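Local atomic coordinates of Dps family DNA-binding stress response protein (Thermosynechococcus elongatus, PDB entry 2C41), a protein that probably binds and oxidises iron as a Dps-family member of the ferritin superfamily, protecting the cell, and perhaps its DNA, against oxidative stress. Residues Lys8-Thr13 and Ala117-Glu122; Phe41-Leu46 and Lys147-Lys152; Ala22-Leu27 and Asp79-Ala84. One frame throughout, in Å; residues are numbered along the deposited sequence.

Interaction 1 of 3, residues Lys8-Thr13 and Ala117-Glu122; sequences KEQVLT and AEIATE
Val11 meets Ala120 and Ile119 through a single methyl group, CG2. That methyl sits 3.8 Å from the CA of Ala120, closer than it comes to the side-chain methyl, since Ala120 CB is 4.3 Å from Val11 CG2. With only a methyl at position 120, the valine can settle against the backbone of the facing helix, and the CA atoms of Val11 and Ala120 lie just 5.8 Å apart. Ile119 closes in from the neighbouring position: its CG2 lies 4.1 Å from Val11 CG2 and 4.2 Å from Gln10 CB, so this one methyl touches both Val11 and Gln10. The side chains of Val11 and Ile119 run past each other in opposite directions. In Ile119 the torsion that turns CG1 anti to the carbonyl carbon (chi1 -68°) leaves CG2 as the branch that does the touching.

These are the outer turns of two long helices, 6-35 and 95-122, of the ferritin-like four-helix bundle. Locally their axes approach to 9.1 Å and run nearly antiparallel, at 153° between directions. Gln10 lends only the base of its chain to the contact; its amide NE2 is hydrogen-bonded to Thr6 OG1, one turn back on its own helix. Further out, Thr128 of helix 126-149 touches both Val11 and Ala120, while Leu69, Ala123 and Asp125, from the loops at this end of the bundle, pack on Val11. Beyond Ala120, Ala117 of the same helix packs on Ile126 of a second subunit.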
ATOM      1  N   LYS C   8     -17.863  18.658 -36.156  1.00 18.62           N
ATOM      2  CA  LYS C   8     -16.728  17.891 -35.648  1.00 18.90           C
ATOM      3  C   LYS C   8     -15.399  18.634 -35.812  1.00 18.74           C
ATOM      4  O   LYS C   8     -14.517  18.531 -34.961  1.00 17.26           O
ATOM      5  CB  LYS C   8     -16.696  16.495 -36.260  1.00 19.18           C
ATOM      6  CG  LYS C   8     -17.840  15.620 -35.744  1.00 19.96           C
ATOM      7  CD  LYS C   8     -17.852  14.273 -36.421  1.00 22.94           C
ATOM      8  CE  LYS C   8     -18.913  13.388 -35.791  1.00 23.58           C
ATOM      9  NZ  LYS C   8     -18.869  12.002 -36.349  1.00 23.53           N
ATOM     10  N   GLU C   9     -15.261  19.383 -36.907  1.00 18.65           N
ATOM     11  CA  GLU C   9     -14.106  20.256 -37.078  1.00 19.56           C
ATOM     12  C   GLU C   9     -14.076  21.297 -35.959  1.00 19.63           C
ATOM     13  O   GLU C   9     -13.045  21.548 -35.342  1.00 18.78           O
ATOM     14  CB  GLU C   9     -14.144  20.911 -38.460  1.00 19.72           C
ATOM     15  CG  GLU C   9     -13.943  19.910 -39.580  1.00 21.57           C
ATOM     16  CD  GLU C   9     -14.388  20.420 -40.946  1.00 26.12           C
ATOM     17  OE1 GLU C   9     -14.766  21.605 -41.073  1.00 27.53           O
ATOM     18  OE2 GLU C   9     -14.358  19.615 -41.898  1.00 28.28           O
ATOM     19  N   GLN C  10     -15.234  21.870 -35.678  1.00 20.90           N
ATOM     20  CA  GLN C  10     -15.370  22.838 -34.591  1.00 20.80           C
ATOM     21  C   GLN C  10     -15.011  22.231 -33.236  1.00 19.56           C
ATOM     22  O   GLN C  10     -14.363  22.882 -32.422  1.00 18.97           O
ATOM     23  CB  GLN C  10     -16.786  23.417 -34.541  1.00 20.46           C
ATOM     24  CG  GLN C  10     -17.072  24.396 -35.677  1.00 22.72           C
ATOM     25  CD  GLN C  10     -18.488  24.942 -35.638  1.00 23.21           C
ATOM     26  OE1 GLN C  10     -18.959  25.408 -34.601  1.00 26.19           O
ATOM     27  NE2 GLN C  10     -19.170  24.895 -36.776  1.00 26.49           N
ATOM     28  N   VAL C  11     -15.428  20.988 -32.994  1.00 18.28           N
ATOM     29  CA  VAL C  11     -15.068  20.310 -31.741  1.00 17.19           C
ATOM     30  C   VAL C  11     -13.542  20.232 -31.586  1.00 16.68           C
ATOM     31  O   VAL C  11     -12.996  20.538 -30.517  1.00 15.85           O
ATOM     32  CB  VAL C  11     -15.697  18.902 -31.633  1.00 17.14           C
ATOM     33  CG1 VAL C  11     -15.058  18.115 -30.494  1.00 16.93           C
ATOM     34  CG2 VAL C  11     -17.191  19.008 -31.408  1.00 16.06           C
ATOM     35  N   LEU C  12     -12.856  19.828 -32.651  1.00 16.09           N
ATOM     36  CA  LEU C  12     -11.397  19.739 -32.620  1.00 16.08           C
ATOM     37  C   LEU C  12     -10.761  21.090 -32.307  1.00 15.96           C
ATOM     38  O   LEU C  12      -9.811  21.170 -31.521  1.00 15.75           O
ATOM     39  CB  LEU C  12     -10.858  19.166 -33.932  1.00 15.99           C
ATOM     40  CG  LEU C  12     -11.168  17.680 -34.129  1.00 16.69           C
ATOM     41  CD1 LEU C  12     -10.783  17.234 -35.544  1.00 17.68           C
ATOM     42  CD2 LEU C  12     -10.453  16.844 -33.075  1.00 16.79           C
ATOM     43  N   THR C  13     -11.312  22.154 -32.890  1.00 15.70           N
ATOM     44  CA  THR C  13     -10.839  23.513 -32.609  1.00 15.83           C
ATOM     45  C   THR C  13     -10.971  23.823 -31.109  1.00 15.29           C
ATOM     46  O   THR C  13     -10.036  24.348 -30.507  1.00 15.13           O
ATOM     47  CB  THR C  13     -11.590  24.549 -33.487  1.00 15.89           C
ATOM     48  OG1 THR C  13     -11.277  24.303 -34.863  1.00 16.37           O
ATOM     49  CG2 THR C  13     -11.213  25.977 -33.118  1.00 17.35           C
ATOM     50  N   ALA C 117     -18.866  22.424 -24.405  1.00 15.30           N
ATOM     51  CA  ALA C 117     -19.732  21.272 -24.144  1.00 15.67           C
ATOM     52  C   ALA C 117     -20.975  21.337 -25.037  1.00 16.10           C
ATOM     53  O   ALA C 117     -21.419  20.317 -25.564  1.00 15.77           O
ATOM     54  CB  ALA C 117     -20.126  21.200 -22.668  1.00 15.63           C
ATOM     55  N   GLU C 118     -21.520  22.541 -25.214  1.00 16.35           N
ATOM     56  CA  GLU C 118     -22.699  22.718 -26.057  1.00 17.45           C
ATOM     57  C   GLU C 118     -22.376  22.383 -27.513  1.00 16.84           C
ATOM     58  O   GLU C 118     -23.172  21.721 -28.177  1.00 16.82           O
ATOM     59  CB  GLU C 118     -23.300  24.134 -25.937  1.00 17.46           C
ATOM     60  CG  GLU C 118     -24.760  24.186 -26.430  1.00 20.31           C
ATOM     61  CD  GLU C 118     -25.407  25.566 -26.374  1.00 21.51           C
ATOM     62  OE1 GLU C 118     -26.483  25.732 -27.002  1.00 26.45           O
ATOM     63  OE2 GLU C 118     -24.867  26.481 -25.711  1.00 26.54           O
ATOM     64  N   ILE C 119     -21.211  22.833 -27.985  1.00 16.36           N
ATOM     65  CA  ILE C 119     -20.748  22.533 -29.341  1.00 16.42           C
ATOM     66  C   ILE C 119     -20.599  21.022 -29.532  1.00 16.44           C
ATOM     67  O   ILE C 119     -21.094  20.458 -30.511  1.00 16.05           O
ATOM     68  CB  ILE C 119     -19.425  23.252 -29.675  1.00 16.56           C
ATOM     69  CG1 ILE C 119     -19.662  24.770 -29.766  1.00 17.36           C
ATOM     70  CG2 ILE C 119     -18.847  22.724 -31.002  1.00 16.41           C
ATOM     71  CD1 ILE C 119     -18.401  25.612 -29.658  1.00 18.30           C
ATOM     72  N   ALA C 120     -19.945  20.362 -28.580  1.00 16.19           N
ATOM     73  CA  ALA C 120     -19.780  18.901 -28.651  1.00 16.20           C
ATOM     74  C   ALA C 120     -21.136  18.184 -28.667  1.00 16.52           C
ATOM     75  O   ALA C 120     -21.349  17.238 -29.436  1.00 16.30           O
ATOM     76  CB  ALA C 120     -18.921  18.409 -27.495  1.00 15.70           C
ATOM     77  N   THR C 121     -22.051  18.643 -27.819  1.00 16.82           N
ATOM     78  CA  THR C 121     -23.390  18.063 -27.740  1.00 17.68           C
ATOM     79  C   THR C 121     -24.117  18.192 -29.095  1.00 18.35           C
ATOM     80  O   THR C 121     -24.723  17.223 -29.581  1.00 18.01           O
ATOM     81  CB  THR C 121     -24.193  18.690 -26.573  1.00 17.62           C
ATOM     82  OG1 THR C 121     -23.628  18.269 -25.318  1.00 17.33           O
ATOM     83  CG2 THR C 121     -25.681  18.291 -26.624  1.00 17.99           C
ATOM     84  N   GLU C 122     -24.022  19.373 -29.700  1.00 18.79           N
ATOM     85  CA  GLU C 122     -24.601  19.615 -31.031  1.00 19.97           C
ATOM     86  C   GLU C 122     -23.992  18.706 -32.098  1.00 19.67           C
ATOM     87  O   GLU C 122     -24.685  18.282 -33.024  1.00 19.98           O
ATOM     88  CB  GLU C 122     -24.422  21.075 -31.439  1.00 19.99           C
ATOM     89  CG  GLU C 122     -25.313  22.025 -30.662  1.00 22.93           C
ATOM     90  CD  GLU C 122     -25.149  23.471 -31.085  1.00 26.08           C
ATOM     91  OE1 GLU C 122     -25.788  24.347 -30.460  1.00 29.65           O
ATOM     92  OE2 GLU C 122     -24.381  23.742 -32.034  1.00 28.35           O
TER

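Interaction 2 of 3, residues Phe41-Leu46 and Lys147-Lys152; sequences FRDLHL and KEFLAK
This is a buried CH-pi contact, at the end of the ferritin-like four-helix bundle where helix 41-68 begins and helix 126-149 finishes. Leu44 lays its CD2 methyl over one face of the Phe149 ring, 3.8 Å from the centroid and 21° off the normal. The methyl is displaced toward the rim, with Leu44 CD2 3.6 Å from Phe149 CE2. Leu44 CG stands anti to its carbonyl carbon (chi1 -79°), which, with an extended chi2, carries CD2 over the ring although the bond from CA to CB of Leu44 does not point at it. Asp43 approaches differently: its OD2 lies at the ring edge, 3.8 Å from Phe149 CZ, with carboxylate and ring planes 48° apart. The main polar partners of this carboxylate lie outside the contact, on a third subunit: OD1 forms a salt bridge with Arg42 of that subunit, and OD2 accepts a hydrogen bond from the backbone N of Asp43 of that subunit. Were Phe149 cut back to an alanine, the Leu44 methyl would probably be left over a gap and Asp43 OD2 without its hydrocarbon neighbour. Pro39 of the third subunit also packs on Phe149. Leu44 also touches Val95 of helix 95-122 and Leu156 of a fourth subunit, which places this bundle end at a junction between chains.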
ATOM      1  N   PHE C  41       2.590  31.573   3.488  1.00 13.03           N
ATOM      2  CA  PHE C  41       3.399  30.863   2.502  1.00 12.91           C
ATOM      3  C   PHE C  41       3.097  29.365   2.356  1.00 12.81           C
ATOM      4  O   PHE C  41       2.800  28.902   1.256  1.00 13.04           O
ATOM      5  CB  PHE C  41       4.902  31.072   2.707  1.00 13.04           C
ATOM      6  CG  PHE C  41       5.725  30.309   1.715  1.00 13.86           C
ATOM      7  CD1 PHE C  41       5.849  30.763   0.407  1.00 13.96           C
ATOM      8  CD2 PHE C  41       6.311  29.095   2.066  1.00 14.47           C
ATOM      9  CE1 PHE C  41       6.584  30.039  -0.535  1.00 15.51           C
ATOM     10  CE2 PHE C  41       7.049  28.366   1.133  1.00 14.78           C
ATOM     11  CZ  PHE C  41       7.193  28.839  -0.166  1.00 14.32           C
ATOM     12  N   ARG C  42       3.184  28.603   3.439  1.00 12.52           N
ATOM     13  CA  ARG C  42       3.052  27.150   3.301  1.00 12.55           C
ATOM     14  C   ARG C  42       1.668  26.805   2.747  1.00 12.57           C
ATOM     15  O   ARG C  42       1.559  26.031   1.785  1.00 12.18           O
ATOM     16  CB  ARG C  42       3.334  26.408   4.620  1.00 12.33           C
ATOM     17  CG  ARG C  42       3.183  24.889   4.511  1.00 12.92           C
ATOM     18  CD  ARG C  42       3.348  24.180   5.857  1.00 12.70           C
ATOM     19  NE  ARG C  42       2.923  22.770   5.796  1.00 12.05           N
ATOM     20  CZ  ARG C  42       1.656  22.341   5.774  1.00 13.09           C
ATOM     21  NH1 ARG C  42       0.636  23.196   5.793  1.00 11.98           N
ATOM     22  NH2 ARG C  42       1.401  21.039   5.725  1.00 13.00           N
ATOM     23  N   ASP C  43       0.633  27.405   3.336  1.00 12.58           N
ATOM     24  CA  ASP C  43      -0.761  27.160   2.940  1.00 13.00           C
ATOM     25  C   ASP C  43      -0.962  27.433   1.445  1.00 13.18           C
ATOM     26  O   ASP C  43      -1.516  26.601   0.729  1.00 12.83           O
ATOM     27  CB  ASP C  43      -1.730  28.019   3.768  1.00 13.35           C
ATOM     28  CG  ASP C  43      -3.159  27.451   3.803  1.00 14.44           C
ATOM     29  OD1 ASP C  43      -3.325  26.207   3.790  1.00 14.45           O
ATOM     30  OD2 ASP C  43      -4.126  28.250   3.885  1.00 16.42           O
ATOM     31  N   LEU C  44      -0.505  28.593   0.980  1.00 13.17           N
ATOM     32  CA  LEU C  44      -0.682  28.953  -0.428  1.00 13.82           C
ATOM     33  C   LEU C  44       0.255  28.216  -1.385  1.00 13.45           C
ATOM     34  O   LEU C  44      -0.149  27.842  -2.487  1.00 13.29           O
ATOM     35  CB  LEU C  44      -0.606  30.467  -0.623  1.00 14.73           C
ATOM     36  CG  LEU C  44      -1.932  31.155  -0.231  1.00 16.16           C
ATOM     37  CD1 LEU C  44      -1.793  32.640  -0.213  1.00 18.08           C
ATOM     38  CD2 LEU C  44      -3.086  30.761  -1.163  1.00 18.67           C
ATOM     39  N   HIS C  45       1.495  27.997  -0.956  1.00 13.15           N
ATOM     40  CA  HIS C  45       2.445  27.166  -1.712  1.00 13.18           C
ATOM     41  C   HIS C  45       1.770  25.824  -2.043  1.00 12.91           C
ATOM     42  O   HIS C  45       1.785  25.355  -3.197  1.00 12.72           O
ATOM     43  CB  HIS C  45       3.706  26.980  -0.857  1.00 13.17           C
ATOM     44  CG  HIS C  45       4.847  26.314  -1.558  1.00 14.03           C
ATOM     45  ND1 HIS C  45       5.474  26.862  -2.657  1.00 14.80           N
ATOM     46  CD2 HIS C  45       5.519  25.172  -1.272  1.00 14.21           C
ATOM     47  CE1 HIS C  45       6.469  26.078  -3.029  1.00 13.75           C
ATOM     48  NE2 HIS C  45       6.520  25.049  -2.203  1.00 15.33           N
ATOM     49  N   LEU C  46       1.131  25.232  -1.035  1.00 12.89           N
ATOM     50  CA  LEU C  46       0.408  23.967  -1.215  1.00 12.90           C
ATOM     51  C   LEU C  46      -0.832  24.120  -2.093  1.00 13.23           C
ATOM     52  O   LEU C  46      -1.052  23.301  -2.988  1.00 13.10           O
ATOM     53  CB  LEU C  46       0.011  23.369   0.137  1.00 12.88           C
ATOM     54  CG  LEU C  46       1.201  22.792   0.895  1.00 12.70           C
ATOM     55  CD1 LEU C  46       0.843  22.444   2.341  1.00 13.70           C
ATOM     56  CD2 LEU C  46       1.735  21.572   0.135  1.00 15.08           C
ATOM     57  N   LYS C 147     -11.543  32.381  -4.453  1.00 13.79           N
ATOM     58  CA  LYS C 147     -12.413  33.482  -4.044  1.00 14.25           C
ATOM     59  C   LYS C 147     -12.478  33.623  -2.526  1.00 14.26           C
ATOM     60  O   LYS C 147     -12.513  34.740  -2.005  1.00 14.31           O
ATOM     61  CB  LYS C 147     -13.817  33.310  -4.634  1.00 14.31           C
ATOM     62  CG  LYS C 147     -13.898  33.666  -6.115  1.00 14.55           C
ATOM     63  CD  LYS C 147     -15.262  33.274  -6.705  1.00 15.74           C
ATOM     64  CE  LYS C 147     -16.428  34.003  -6.011  1.00 17.79           C
ATOM     65  NZ  LYS C 147     -16.416  35.453  -6.324  1.00 20.08           N
ATOM     66  N   GLU C 148     -12.489  32.496  -1.817  1.00 14.38           N
ATOM     67  CA  GLU C 148     -12.518  32.527  -0.351  1.00 14.85           C
ATOM     68  C   GLU C 148     -11.333  33.302   0.229  1.00 14.65           C
ATOM     69  O   GLU C 148     -11.489  34.023   1.209  1.00 14.33           O
ATOM     70  CB  GLU C 148     -12.569  31.111   0.239  1.00 15.22           C
ATOM     71  CG  GLU C 148     -13.875  30.351  -0.051  1.00 17.22           C
ATOM     72  CD  GLU C 148     -15.115  31.140   0.361  1.00 21.96           C
ATOM     73  OE1 GLU C 148     -16.120  31.138  -0.391  1.00 23.35           O
ATOM     74  OE2 GLU C 148     -15.074  31.794   1.426  1.00 21.95           O
ATOM     75  N   PHE C 149     -10.155  33.162  -0.380  1.00 14.78           N
ATOM     76  CA  PHE C 149      -8.962  33.872   0.103  1.00 15.00           C
ATOM     77  C   PHE C 149      -9.104  35.391   0.010  1.00 15.55           C
ATOM     78  O   PHE C 149      -8.427  36.131   0.725  1.00 15.40           O
ATOM     79  CB  PHE C 149      -7.723  33.410  -0.650  1.00 15.22           C
ATOM     80  CG  PHE C 149      -7.139  32.137  -0.113  1.00 15.50           C
ATOM     81  CD1 PHE C 149      -7.569  30.900  -0.590  1.00 16.37           C
ATOM     82  CD2 PHE C 149      -6.166  32.176   0.882  1.00 16.22           C
ATOM     83  CE1 PHE C 149      -7.019  29.714  -0.084  1.00 16.73           C
ATOM     84  CE2 PHE C 149      -5.612  31.002   1.397  1.00 16.06           C
ATOM     85  CZ  PHE C 149      -6.036  29.772   0.917  1.00 15.77           C
ATOM     86  N   LEU C 150      -9.999  35.842  -0.867  1.00 15.77           N
ATOM     87  CA  LEU C 150     -10.204  37.270  -1.084  1.00 16.75           C
ATOM     88  C   LEU C 150     -11.307  37.875  -0.211  1.00 17.02           C
ATOM     89  O   LEU C 150     -11.493  39.102  -0.216  1.00 17.00           O
ATOM     90  CB  LEU C 150     -10.475  37.538  -2.563  1.00 16.62           C
ATOM     91  CG  LEU C 150      -9.321  37.811  -3.547  1.00 18.45           C
ATOM     92  CD1 LEU C 150      -7.926  37.360  -3.109  1.00 18.28           C
ATOM     93  CD2 LEU C 150      -9.702  37.300  -4.913  1.00 18.08           C
ATOM     94  N   ALA C 151     -12.031  37.029   0.526  1.00 17.19           N
ATOM     95  CA  ALA C 151     -13.070  37.501   1.445  1.00 17.49           C
ATOM     96  C   ALA C 151     -12.430  38.176   2.654  1.00 17.85           C
ATOM     97  O   ALA C 151     -11.315  37.840   3.042  1.00 17.79           O
ATOM     98  CB  ALA C 151     -13.973  36.361   1.886  1.00 17.65           C
ATOM     99  N   LYS C 152     -13.138  39.136   3.236  1.00 18.02           N
ATOM    100  CA  LYS C 152     -12.653  39.805   4.443  1.00 18.69           C
ATOM    101  C   LYS C 152     -13.636  39.650   5.601  1.00 18.50           C
ATOM    102  O   LYS C 152     -14.719  39.072   5.451  1.00 18.63           O
ATOM    103  CB  LYS C 152     -12.368  41.284   4.184  1.00 19.11           C
ATOM    104  CG  LYS C 152     -11.312  41.566   3.121  1.00 21.29           C
ATOM    105  CD  LYS C 152     -11.117  43.067   3.015  1.00 25.09           C
ATOM    106  CE  LYS C 152     -10.787  43.514   1.614  1.00 27.49           C
ATOM    107  NZ  LYS C 152      -9.323  43.479   1.378  1.00 30.36           N
TER

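Interaction 3 of 3, residues Ala22-Leu27 and Asp79-Ala84; sequences AVVMYL and DYLKVA
Val23 stands over the face of the Tyr80 ring with both methyls engaged. CG1, anti to the backbone N (chi1 170°), lies above the middle of the ring, 4.2 Å from its centroid and 11° off the normal, in a CH-pi contact. The same torsion turns CG2 toward the rim, where it comes to 3.6 Å from Tyr80 CE1, so the valine fork spans the ring from centre to edge. Tyr80 carries CG anti to its carbonyl carbon (chi1 -75°), presenting the ring face to Val23. The two side chains cross at about a right angle.

Val24 adopts nearly the same conformation as Val23 but uses one branch: its CG2 touches two partners, 3.7 Å from Leu81 CD2 and equally 3.7 Å from Ala84 CB. The fold of the short helix brings these two together, with Tyr80 O accepting from both Val83 N and Ala84 N as the helix ends.

Helix 80-83 belongs to the connection between helices 41-68 and 95-122, and in Dps proteins a short helix of this kind lies against the outside of the four-helix bundle. Here it docks on helix 6-35, where Tyr80 also touches Ala20. Val23 also packs on Ile59 of helix 41-68, whereas Trp34 and Ala78 of a fifth subunit pack on Tyr80 and Leu81, respectively.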
ATOM      1  N   ALA C  22      -5.125  24.714 -20.652  1.00 12.61           N
ATOM      2  CA  ALA C  22      -4.688  23.872 -19.535  1.00 12.73           C
ATOM      3  C   ALA C  22      -3.177  24.013 -19.311  1.00 12.75           C
ATOM      4  O   ALA C  22      -2.710  24.111 -18.169  1.00 12.71           O
ATOM      5  CB  ALA C  22      -5.064  22.423 -19.775  1.00 12.68           C
ATOM      6  N   VAL C  23      -2.417  24.030 -20.404  1.00 12.64           N
ATOM      7  CA  VAL C  23      -0.957  24.185 -20.330  1.00 12.85           C
ATOM      8  C   VAL C  23      -0.577  25.539 -19.712  1.00 13.08           C
ATOM      9  O   VAL C  23       0.235  25.595 -18.787  1.00 12.92           O
ATOM     10  CB  VAL C  23      -0.299  24.018 -21.722  1.00 12.84           C
ATOM     11  CG1 VAL C  23       1.182  24.417 -21.680  1.00 12.49           C
ATOM     12  CG2 VAL C  23      -0.475  22.571 -22.211  1.00 13.26           C
ATOM     13  N   VAL C  24      -1.167  26.627 -20.218  1.00 13.20           N
ATOM     14  CA  VAL C  24      -0.857  27.970 -19.699  1.00 13.40           C
ATOM     15  C   VAL C  24      -1.322  28.128 -18.250  1.00 13.65           C
ATOM     16  O   VAL C  24      -0.604  28.687 -17.416  1.00 13.24           O
ATOM     17  CB  VAL C  24      -1.449  29.093 -20.599  1.00 13.77           C
ATOM     18  CG1 VAL C  24      -1.271  30.494 -19.964  1.00 14.54           C
ATOM     19  CG2 VAL C  24      -0.800  29.034 -21.957  1.00 13.69           C
ATOM     20  N   MET C  25      -2.516  27.629 -17.952  1.00 13.63           N
ATOM     21  CA  MET C  25      -3.052  27.681 -16.603  1.00 14.13           C
ATOM     22  C   MET C  25      -2.155  26.919 -15.624  1.00 13.89           C
ATOM     23  O   MET C  25      -1.901  27.370 -14.503  1.00 13.81           O
ATOM     24  CB  MET C  25      -4.449  27.076 -16.587  1.00 14.61           C
ATOM     25  CG  MET C  25      -5.240  27.489 -15.398  1.00 16.60           C
ATOM     26  SD  MET C  25      -5.621  29.254 -15.483  1.00 19.38           S
ATOM     27  CE  MET C  25      -6.449  29.357 -13.905  1.00 17.00           C
ATOM     28  N   TYR C  26      -1.679  25.758 -16.061  1.00 13.76           N
ATOM     29  CA  TYR C  26      -0.742  24.985 -15.255  1.00 13.76           C
ATOM     30  C   TYR C  26       0.538  25.779 -14.976  1.00 13.58           C
ATOM     31  O   TYR C  26       0.974  25.892 -13.825  1.00 13.00           O
ATOM     32  CB  TYR C  26      -0.406  23.645 -15.924  1.00 14.33           C
ATOM     33  CG  TYR C  26       0.718  22.957 -15.200  1.00 15.40           C
ATOM     34  CD1 TYR C  26       0.516  22.440 -13.919  1.00 17.08           C
ATOM     35  CD2 TYR C  26       1.991  22.874 -15.760  1.00 15.92           C
ATOM     36  CE1 TYR C  26       1.544  21.817 -13.223  1.00 16.94           C
ATOM     37  CE2 TYR C  26       3.039  22.255 -15.058  1.00 17.39           C
ATOM     38  CZ  TYR C  26       2.790  21.735 -13.795  1.00 16.35           C
ATOM     39  OH  TYR C  26       3.785  21.118 -13.077  1.00 19.47           O
ATOM     40  N   LEU C  27       1.138  26.323 -16.031  1.00 13.11           N
ATOM     41  CA  LEU C  27       2.376  27.085 -15.889  1.00 13.09           C
ATOM     42  C   LEU C  27       2.174  28.341 -15.031  1.00 12.81           C
ATOM     43  O   LEU C  27       3.055  28.697 -14.245  1.00 12.57           O
ATOM     44  CB  LEU C  27       2.981  27.417 -17.254  1.00 12.69           C
ATOM     45  CG  LEU C  27       3.482  26.213 -18.068  1.00 13.93           C
ATOM     46  CD1 LEU C  27       3.860  26.655 -19.471  1.00 14.55           C
ATOM     47  CD2 LEU C  27       4.648  25.505 -17.370  1.00 13.96           C
ATOM     48  N   ASP C  79       3.362  26.847 -30.265  1.00 16.53           N
ATOM     49  CA  ASP C  79       1.948  27.032 -30.597  1.00 16.70           C
ATOM     50  C   ASP C  79       1.057  27.367 -29.395  1.00 16.50           C
ATOM     51  O   ASP C  79       0.004  27.974 -29.570  1.00 16.33           O
ATOM     52  CB  ASP C  79       1.383  25.811 -31.341  1.00 17.04           C
ATOM     53  CG  ASP C  79       1.874  25.705 -32.785  1.00 18.31           C
ATOM     54  OD1 ASP C  79       1.553  24.696 -33.450  1.00 18.75           O
ATOM     55  OD2 ASP C  79       2.563  26.624 -33.268  1.00 20.43           O
ATOM     56  N   TYR C  80       1.466  26.975 -28.189  1.00 16.08           N
ATOM     57  CA  TYR C  80       0.577  27.091 -27.025  1.00 16.24           C
ATOM     58  C   TYR C  80       0.077  28.510 -26.779  1.00 16.47           C
ATOM     59  O   TYR C  80      -1.118  28.725 -26.612  1.00 16.37           O
ATOM     60  CB  TYR C  80       1.222  26.520 -25.766  1.00 15.74           C
ATOM     61  CG  TYR C  80       1.249  25.005 -25.756  1.00 15.25           C
ATOM     62  CD1 TYR C  80       0.062  24.270 -25.711  1.00 16.07           C
ATOM     63  CD2 TYR C  80       2.464  24.309 -25.777  1.00 15.30           C
ATOM     64  CE1 TYR C  80       0.076  22.868 -25.709  1.00 15.19           C
ATOM     65  CE2 TYR C  80       2.491  22.912 -25.772  1.00 14.84           C
ATOM     66  CZ  TYR C  80       1.291  22.202 -25.727  1.00 15.28           C
ATOM     67  OH  TYR C  80       1.314  20.826 -25.709  1.00 15.15           O
ATOM     68  N   LEU C  81       0.992  29.471 -26.786  1.00 16.93           N
ATOM     69  CA  LEU C  81       0.622  30.862 -26.532  1.00 18.02           C
ATOM     70  C   LEU C  81      -0.122  31.516 -27.706  1.00 18.36           C
ATOM     71  O   LEU C  81      -0.746  32.568 -27.541  1.00 18.98           O
ATOM     72  CB  LEU C  81       1.852  31.674 -26.133  1.00 17.67           C
ATOM     73  CG  LEU C  81       2.460  31.308 -24.774  1.00 19.27           C
ATOM     74  CD1 LEU C  81       3.633  32.204 -24.468  1.00 20.99           C
ATOM     75  CD2 LEU C  81       1.439  31.408 -23.660  1.00 19.82           C
ATOM     76  N   LYS C  82      -0.059  30.882 -28.875  1.00 18.71           N
ATOM     77  CA  LYS C  82      -0.789  31.346 -30.054  1.00 19.17           C
ATOM     78  C   LYS C  82      -2.248  30.909 -30.034  1.00 18.99           C
ATOM     79  O   LYS C  82      -3.097  31.556 -30.653  1.00 19.16           O
ATOM     80  CB  LYS C  82      -0.134  30.829 -31.336  1.00 19.86           C
ATOM     81  CG  LYS C  82       1.261  31.356 -31.580  1.00 22.02           C
ATOM     82  CD  LYS C  82       1.736  30.950 -32.967  1.00 25.34           C
ATOM     83  CE  LYS C  82       3.084  31.576 -33.295  1.00 27.24           C
ATOM     84  NZ  LYS C  82       4.194  30.923 -32.544  1.00 29.45           N
ATOM     85  N   VAL C  83      -2.526  29.820 -29.319  1.00 18.03           N
ATOM     86  CA  VAL C  83      -3.827  29.163 -29.343  1.00 17.74           C
ATOM     87  C   VAL C  83      -4.603  29.444 -28.044  1.00 17.36           C
ATOM     88  O   VAL C  83      -5.832  29.550 -28.055  1.00 16.88           O
ATOM     89  CB  VAL C  83      -3.632  27.632 -29.587  1.00 17.60           C
ATOM     90  CG1 VAL C  83      -4.937  26.861 -29.462  1.00 17.98           C
ATOM     91  CG2 VAL C  83      -3.007  27.387 -30.963  1.00 18.02           C
ATOM     92  N   ALA C  84      -3.873  29.578 -26.931  1.00 16.86           N
ATOM     93  CA  ALA C  84      -4.492  29.816 -25.627  1.00 16.45           C
ATOM     94  C   ALA C  84      -5.247  31.134 -25.593  1.00 16.59           C
ATOM     95  O   ALA C  84      -4.817  32.128 -26.187  1.00 16.44           O
ATOM     96  CB  ALA C  84      -3.442  29.788 -24.505  1.00 16.61           C
TER

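Interactions 1 and 2 lie on opposite sides of the chain's centre, their own centres about 36 Å apart, at the two ends of the four-helix bundle. Interaction 3 sits between, about 20 Å from the first and 24 Å from the second, centre to centre. Helix 6-35 serves both interactions 1 and 3; interaction 2 joins helices 41-68 and 126-149. In sequence, interaction 3 falls wholly between the two segments of interaction 1, whereas the segments of interaction 2 alternate with those of each of the others. The contacts thus mark both bundle ends and its flank; in the twelve-chain assembly other subunits pack around interactions 2 and 3, and one reaches only the margin of interaction 1.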